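Side-chain contacts in homoserine dehydrogenase (Staphylococcus aureus M1064, PDB 4PG7), which catalyses the NAD(P)-dependent interconversion of L-aspartate semialdehyde and L-homoserine in the aspartic acid pathway of amino acid biosynthesis: residues V407-Y410 against S414-A417; N183-K188 against T194-A199. All coordinates share one frame; numbering follows the deposited sequence.

Contact 1 of 2, residues V407-Y410 against S414-A417; sequences VANY and SYAA
Ala408 and Ala416 face each other as an antiparallel hydrogen-bonded pair, and the register of this hairpin can be read from its backbone hydrogen bonds. Ala408 N gives its hydrogen to Ala416 O at 2.8 Å, and Ala416 N returns one to Ala408 O, at 168° the straighter of the two. A third bond, from Tyr410 N to Ser414 O, spans 3.0 Å and is made differently: its donor stands above the carbonyl plane, where the strands approach their turn. Each alanine carbonyl also receives a CA-H...O contact, Val407 CA lying 3.2 Å from Ala416 O and Tyr415 CA meeting Ala408 O.

These bonds join strands 404-411 and 414-422, a beta hairpin in the C-terminal region, probably part of the ACT domain of this enzyme. Helix 388-398 packs on the side carrying Val407 and Ala417, helix 253-262 on that of the two paired alanines.

Among side chains, Val407 CG1 meets Ala417 CB at 4.1 Å. The Tyr410 ring lies obliquely against its neighbours, CD2 3.8 Å from Ser414 CB and CD1 near Ala416 CB; CG is anti to the backbone N (chi1 -177°), and the phenol end runs on to a hydrogen bond with Asp255.

Asn409 brings a polar side chain to the contact. Its ND2 comes to the edge of the Tyr415 ring, 3.4 Å from CE1 and near the ring plane, with amide and ring planes 44° apart. One water accepts from Asn409 ND2 at 2.7 Å and donates to Ser414 O, giving that carbonyl a second donor, while Tyr415 OH bonds to Gly386 O.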
ATOM      1  N   VAL A 407      29.913  10.022 -15.441  1.00 31.80           N
ATOM      2  CA  VAL A 407      30.974   9.118 -15.084  1.00 32.63           C
ATOM      3  C   VAL A 407      31.511   9.472 -13.705  1.00 33.74           C
ATOM      4  O   VAL A 407      31.389  10.609 -13.253  1.00 37.60           O
ATOM      5  CB  VAL A 407      32.097   9.126 -16.146  1.00 35.18           C
ATOM      6  CG1 VAL A 407      31.551   8.688 -17.496  1.00 34.47           C
ATOM      7  CG2 VAL A 407      32.741  10.491 -16.279  1.00 37.99           C
ATOM      8  N   ALA A 408      32.089   8.493 -13.030  1.00 30.77           N
ATOM      9  CA  ALA A 408      32.652   8.688 -11.709  1.00 31.89           C
ATOM     10  C   ALA A 408      33.868   7.788 -11.530  1.00 33.85           C
ATOM     11  O   ALA A 408      33.949   6.711 -12.146  1.00 31.59           O
ATOM     12  CB  ALA A 408      31.639   8.336 -10.648  1.00 31.04           C
ATOM     13  N   ASN A 409      34.783   8.233 -10.665  1.00 32.54           N
ATOM     14  CA  ASN A 409      35.867   7.412 -10.190  1.00 34.07           C
ATOM     15  C   ASN A 409      35.297   6.287  -9.352  1.00 32.99           C
ATOM     16  O   ASN A 409      34.429   6.499  -8.555  1.00 30.66           O
ATOM     17  CB  ASN A 409      36.839   8.223  -9.329  1.00 35.89           C
ATOM     18  CG  ASN A 409      37.629   9.225 -10.140  1.00 37.71           C
ATOM     19  OD1 ASN A 409      37.553  10.423  -9.910  1.00 43.75           O
ATOM     20  ND2 ASN A 409      38.380   8.739 -11.094  1.00 37.22           N
ATOM     21  N   TYR A 410      35.792   5.082  -9.550  1.00 31.10           N
ATOM     22  CA  TYR A 410      35.302   3.942  -8.816  1.00 32.68           C
ATOM     23  C   TYR A 410      36.396   3.436  -7.898  1.00 35.48           C
ATOM     24  O   TYR A 410      36.163   3.236  -6.726  1.00 39.24           O
ATOM     25  CB  TYR A 410      34.877   2.868  -9.805  1.00 30.62           C
ATOM     26  CG  TYR A 410      34.276   1.618  -9.230  1.00 30.37           C
ATOM     27  CD1 TYR A 410      32.897   1.506  -9.067  1.00 31.89           C
ATOM     28  CD2 TYR A 410      35.065   0.518  -8.909  1.00 31.55           C
ATOM     29  CE1 TYR A 410      32.323   0.353  -8.582  1.00 30.21           C
ATOM     30  CE2 TYR A 410      34.502  -0.645  -8.421  1.00 31.70           C
ATOM     31  CZ  TYR A 410      33.124  -0.714  -8.254  1.00 32.81           C
ATOM     32  OH  TYR A 410      32.529  -1.869  -7.795  1.00 32.32           O
ATOM     33  N   SER A 414      39.710   2.397 -12.342  1.00 38.31           N
ATOM     34  CA  SER A 414      38.330   1.942 -12.513  1.00 35.10           C
ATOM     35  C   SER A 414      37.405   3.129 -12.503  1.00 31.83           C
ATOM     36  O   SER A 414      37.556   4.024 -11.687  1.00 29.23           O
ATOM     37  CB  SER A 414      37.921   0.966 -11.418  1.00 35.88           C
ATOM     38  OG  SER A 414      38.634  -0.239 -11.534  1.00 41.01           O
ATOM     39  N   TYR A 415      36.457   3.123 -13.425  1.00 30.23           N
ATOM     40  CA  TYR A 415      35.455   4.163 -13.554  1.00 30.00           C
ATOM     41  C   TYR A 415      34.105   3.498 -13.638  1.00 29.36           C
ATOM     42  O   TYR A 415      33.987   2.324 -14.046  1.00 29.70           O
ATOM     43  CB  TYR A 415      35.662   5.000 -14.827  1.00 32.56           C
ATOM     44  CG  TYR A 415      37.018   5.645 -14.915  1.00 36.18           C
ATOM     45  CD1 TYR A 415      37.403   6.623 -14.005  1.00 37.93           C
ATOM     46  CD2 TYR A 415      37.915   5.278 -15.900  1.00 37.71           C
ATOM     47  CE1 TYR A 415      38.661   7.203 -14.068  1.00 40.66           C
ATOM     48  CE2 TYR A 415      39.170   5.868 -15.979  1.00 39.69           C
ATOM     49  CZ  TYR A 415      39.539   6.818 -15.058  1.00 40.50           C
ATOM     50  OH  TYR A 415      40.783   7.387 -15.134  1.00 41.93           O
ATOM     51  N   ALA A 416      33.085   4.259 -13.283  1.00 28.78           N
ATOM     52  CA  ALA A 416      31.711   3.824 -13.432  1.00 29.44           C
ATOM     53  C   ALA A 416      31.008   4.856 -14.277  1.00 28.56           C
ATOM     54  O   ALA A 416      31.354   6.038 -14.230  1.00 31.04           O
ATOM     55  CB  ALA A 416      31.043   3.707 -12.073  1.00 29.64           C
ATOM     56  N   ALA A 417      30.014   4.411 -15.036  1.00 27.29           N
ATOM     57  CA  ALA A 417      29.192   5.304 -15.844  1.00 26.17           C
ATOM     58  C   ALA A 417      27.738   4.970 -15.577  1.00 26.26           C
ATOM     59  O   ALA A 417      27.382   3.813 -15.521  1.00 26.82           O
ATOM     60  CB  ALA A 417      29.484   5.119 -17.325  1.00 25.71           C
TER
HETATM   61  O   HOH W   1      39.296   6.192 -10.808  1.00 40.82           O

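Contact 2 of 2, residues N183-K188 against T194-A199; sequences NFILSK and TTFEEA
Ile185 and Ala199 mark the nearest backbone approach, CA to CA 5.4 Å, where a turn of helix 180-192 meets the start of helix 196-205 without one hydrogen bond between the two segments. The small side chain of Ala199 is consistent with so close an approach. Its CB points at the first helix and sits 3.7 Å from Ile185 O and 3.8 Å from Ile185 CG2. Ile185 CG2 also reaches Phe196, whose CD1 lies 3.8 Å from it; the methyl stands oblique to the ring, and the two side chains slant across each other. Ile185 carries CG2 anti to its own nitrogen, which turns this branch toward the second helix, where it touches both Ala199 and Phe196.

Two consecutive helices joined by a short loop make up the arrangement, in the central region of the enzyme, and the second helix opens with a capping box. Thr195, at the N-cap, accepts from Glu198 N through OG1 at 3.1 Å, and Thr195 N donates in return to Glu198 OE1, meeting the carboxylate from above its plane.

Lys188 contributes its aliphatic part. CG, set by a chi1 of -176°, rests 4.0 Å from Ala199 CB and 4.1 Å from Thr194 OG1. Beyond it the chain bends at chi2 and chi3, and the ammonium group leads away to a salt bridge with Glu192 of its own helix. Ile248 and Val217 add further apolar contacts to both Ile185 and Phe196.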
ATOM      1  N   ASN A 183      17.651  -6.787   1.869  1.00 23.85           N
ATOM      2  CA  ASN A 183      17.503  -5.367   2.047  1.00 22.50           C
ATOM      3  C   ASN A 183      18.156  -4.909   3.332  1.00 22.36           C
ATOM      4  O   ASN A 183      18.804  -3.855   3.359  1.00 22.95           O
ATOM      5  CB  ASN A 183      16.042  -4.954   2.036  1.00 22.07           C
ATOM      6  CG  ASN A 183      15.883  -3.499   1.695  1.00 22.85           C
ATOM      7  OD1 ASN A 183      16.464  -3.025   0.701  1.00 23.93           O
ATOM      8  ND2 ASN A 183      15.107  -2.768   2.487  1.00 21.99           N
ATOM      9  N   PHE A 184      18.001  -5.687   4.392  1.00 23.65           N
ATOM     10  CA  PHE A 184      18.670  -5.382   5.672  1.00 24.80           C
ATOM     11  C   PHE A 184      20.177  -5.269   5.481  1.00 25.24           C
ATOM     12  O   PHE A 184      20.817  -4.330   5.958  1.00 24.22           O
ATOM     13  CB  PHE A 184      18.352  -6.438   6.729  1.00 26.55           C
ATOM     14  CG  PHE A 184      18.993  -6.158   8.073  1.00 27.91           C
ATOM     15  CD1 PHE A 184      18.323  -5.436   9.046  1.00 30.99           C
ATOM     16  CD2 PHE A 184      20.280  -6.587   8.345  1.00 29.75           C
ATOM     17  CE1 PHE A 184      18.934  -5.144  10.289  1.00 31.24           C
ATOM     18  CE2 PHE A 184      20.896  -6.309   9.564  1.00 30.84           C
ATOM     19  CZ  PHE A 184      20.220  -5.573  10.532  1.00 30.67           C
ATOM     20  N   ILE A 185      20.747  -6.230   4.758  1.00 25.94           N
ATOM     21  CA  ILE A 185      22.187  -6.252   4.542  1.00 24.74           C
ATOM     22  C   ILE A 185      22.636  -5.026   3.771  1.00 25.07           C
ATOM     23  O   ILE A 185      23.632  -4.373   4.138  1.00 24.01           O
ATOM     24  CB  ILE A 185      22.597  -7.560   3.825  1.00 25.47           C
ATOM     25  CG1 ILE A 185      22.456  -8.727   4.798  1.00 26.97           C
ATOM     26  CG2 ILE A 185      24.022  -7.480   3.302  1.00 24.70           C
ATOM     27  CD1 ILE A 185      22.439 -10.101   4.161  1.00 27.71           C
ATOM     28  N   LEU A 186      21.915  -4.697   2.685  1.00 24.66           N
ATOM     29  CA  LEU A 186      22.286  -3.510   1.898  1.00 23.93           C
ATOM     30  C   LEU A 186      22.176  -2.207   2.717  1.00 24.44           C
ATOM     31  O   LEU A 186      23.005  -1.314   2.575  1.00 24.29           O
ATOM     32  CB  LEU A 186      21.481  -3.432   0.611  1.00 23.68           C
ATOM     33  CG  LEU A 186      21.780  -4.514  -0.435  1.00 23.97           C
ATOM     34  CD1 LEU A 186      20.817  -4.407  -1.599  1.00 25.13           C
ATOM     35  CD2 LEU A 186      23.196  -4.410  -0.925  1.00 24.29           C
ATOM     36  N   SER A 187      21.148  -2.104   3.553  1.00 24.63           N
ATOM     37  CA  SER A 187      20.990  -0.948   4.444  1.00 24.96           C
ATOM     38  C   SER A 187      22.154  -0.835   5.426  1.00 26.44           C
ATOM     39  O   SER A 187      22.674   0.239   5.660  1.00 25.12           O
ATOM     40  CB  SER A 187      19.668  -1.030   5.212  1.00 24.57           C
ATOM     41  OG  SER A 187      18.574  -0.896   4.319  1.00 25.49           O
ATOM     42  N   LYS A 188      22.558  -1.966   5.988  1.00 28.46           N
ATOM     43  CA  LYS A 188      23.682  -1.997   6.921  1.00 31.23           C
ATOM     44  C   LYS A 188      24.983  -1.552   6.249  1.00 30.52           C
ATOM     45  O   LYS A 188      25.710  -0.721   6.792  1.00 28.91           O
ATOM     46  CB  LYS A 188      23.826  -3.408   7.473  1.00 34.17           C
ATOM     47  CG  LYS A 188      24.905  -3.564   8.534  1.00 40.69           C
ATOM     48  CD  LYS A 188      24.520  -2.944   9.867  1.00 44.85           C
ATOM     49  CE  LYS A 188      23.430  -3.728  10.580  1.00 45.62           C
ATOM     50  NZ  LYS A 188      23.297  -3.266  11.984  1.00 48.49           N
ATOM     51  N   THR A 194      30.026  -0.919   6.049  1.00 38.08           N
ATOM     52  CA  THR A 194      30.652  -2.214   6.245  1.00 37.73           C
ATOM     53  C   THR A 194      30.719  -2.940   4.927  1.00 35.68           C
ATOM     54  O   THR A 194      29.968  -2.632   4.002  1.00 36.08           O
ATOM     55  CB  THR A 194      29.853  -3.059   7.268  1.00 39.87           C
ATOM     56  OG1 THR A 194      28.578  -3.404   6.724  1.00 43.71           O
ATOM     57  CG2 THR A 194      29.608  -2.279   8.529  1.00 41.94           C
ATOM     58  N   THR A 195      31.538  -3.976   4.873  1.00 34.77           N
ATOM     59  CA  THR A 195      31.571  -4.866   3.723  1.00 34.39           C
ATOM     60  C   THR A 195      30.366  -5.762   3.739  1.00 33.32           C
ATOM     61  O   THR A 195      29.706  -5.917   4.785  1.00 34.74           O
ATOM     62  CB  THR A 195      32.784  -5.815   3.771  1.00 36.66           C
ATOM     63  OG1 THR A 195      32.702  -6.625   4.954  1.00 35.18           O
ATOM     64  CG2 THR A 195      34.087  -5.028   3.767  1.00 37.97           C
ATOM     65  N   PHE A 196      30.096  -6.390   2.598  1.00 34.25           N
ATOM     66  CA  PHE A 196      29.013  -7.376   2.496  1.00 32.91           C
ATOM     67  C   PHE A 196      29.169  -8.475   3.553  1.00 33.77           C
ATOM     68  O   PHE A 196      28.208  -8.850   4.235  1.00 31.58           O
ATOM     69  CB  PHE A 196      28.942  -7.993   1.097  1.00 31.48           C
ATOM     70  CG  PHE A 196      28.070  -9.209   1.042  1.00 31.98           C
ATOM     71  CD1 PHE A 196      26.682  -9.085   1.041  1.00 31.34           C
ATOM     72  CD2 PHE A 196      28.626 -10.482   1.070  1.00 31.85           C
ATOM     73  CE1 PHE A 196      25.873 -10.204   1.048  1.00 30.44           C
ATOM     74  CE2 PHE A 196      27.816 -11.603   1.079  1.00 31.54           C
ATOM     75  CZ  PHE A 196      26.443 -11.461   1.065  1.00 31.74           C
ATOM     76  N   GLU A 197      30.389  -9.003   3.675  1.00 34.77           N
ATOM     77  CA  GLU A 197      30.679 -10.083   4.612  1.00 34.97           C
ATOM     78  C   GLU A 197      30.360  -9.692   6.072  1.00 32.09           C
ATOM     79  O   GLU A 197      29.774 -10.474   6.810  1.00 31.46           O
ATOM     80  CB  GLU A 197      32.160 -10.504   4.478  1.00 39.45           C
ATOM     81  CG  GLU A 197      32.527 -11.249   3.178  1.00 43.34           C
ATOM     82  CD  GLU A 197      32.486 -10.414   1.863  1.00 47.61           C
ATOM     83  OE1 GLU A 197      32.601  -9.145   1.847  1.00 45.57           O
ATOM     84  OE2 GLU A 197      32.342 -11.063   0.796  1.00 51.59           O
ATOM     85  N   GLU A 198      30.764  -8.497   6.465  1.00 32.35           N
ATOM     86  CA  GLU A 198      30.501  -7.980   7.796  1.00 35.55           C
ATOM     87  C   GLU A 198      29.006  -7.778   8.011  1.00 32.76           C
ATOM     88  O   GLU A 198      28.484  -8.113   9.070  1.00 30.15           O
ATOM     89  CB  GLU A 198      31.218  -6.653   8.012  1.00 39.77           C
ATOM     90  CG  GLU A 198      32.726  -6.770   8.162  1.00 46.07           C
ATOM     91  CD  GLU A 198      33.463  -5.427   8.055  1.00 53.46           C
ATOM     92  OE1 GLU A 198      32.856  -4.399   7.660  1.00 59.25           O
ATOM     93  OE2 GLU A 198      34.680  -5.396   8.337  1.00 59.94           O
ATOM     94  N   ALA A 199      28.321  -7.268   6.990  1.00 28.61           N
ATOM     95  CA  ALA A 199      26.888  -6.989   7.098  1.00 27.71           C
ATOM     96  C   ALA A 199      26.085  -8.274   7.184  1.00 27.00           C
ATOM     97  O   ALA A 199      25.129  -8.358   7.946  1.00 26.08           O
ATOM     98  CB  ALA A 199      26.407  -6.137   5.921  1.00 26.57           C
TER

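Both contacts join elements adjacent in sequence, and both are largely buried, yet they are built from different chemistry. Contact 1 pairs two strands through main-chain hydrogen bonds, with side chains turned to helices on either face of the sheet and an exposed asparagine at its margin. Contact 2 joins two helices mainly by van der Waals packing, with no hydrogen bond across it, its polar groups finding partners within their own segments or beyond the contact. They share no element and lie in different parts of the protein, contact 1 in the C-terminal region, with the centres of the two contacts 22 Å apart. A bound lysine lies near both, about 6 Å from the Tyr410 side chain and about 9 Å from that of Phe196.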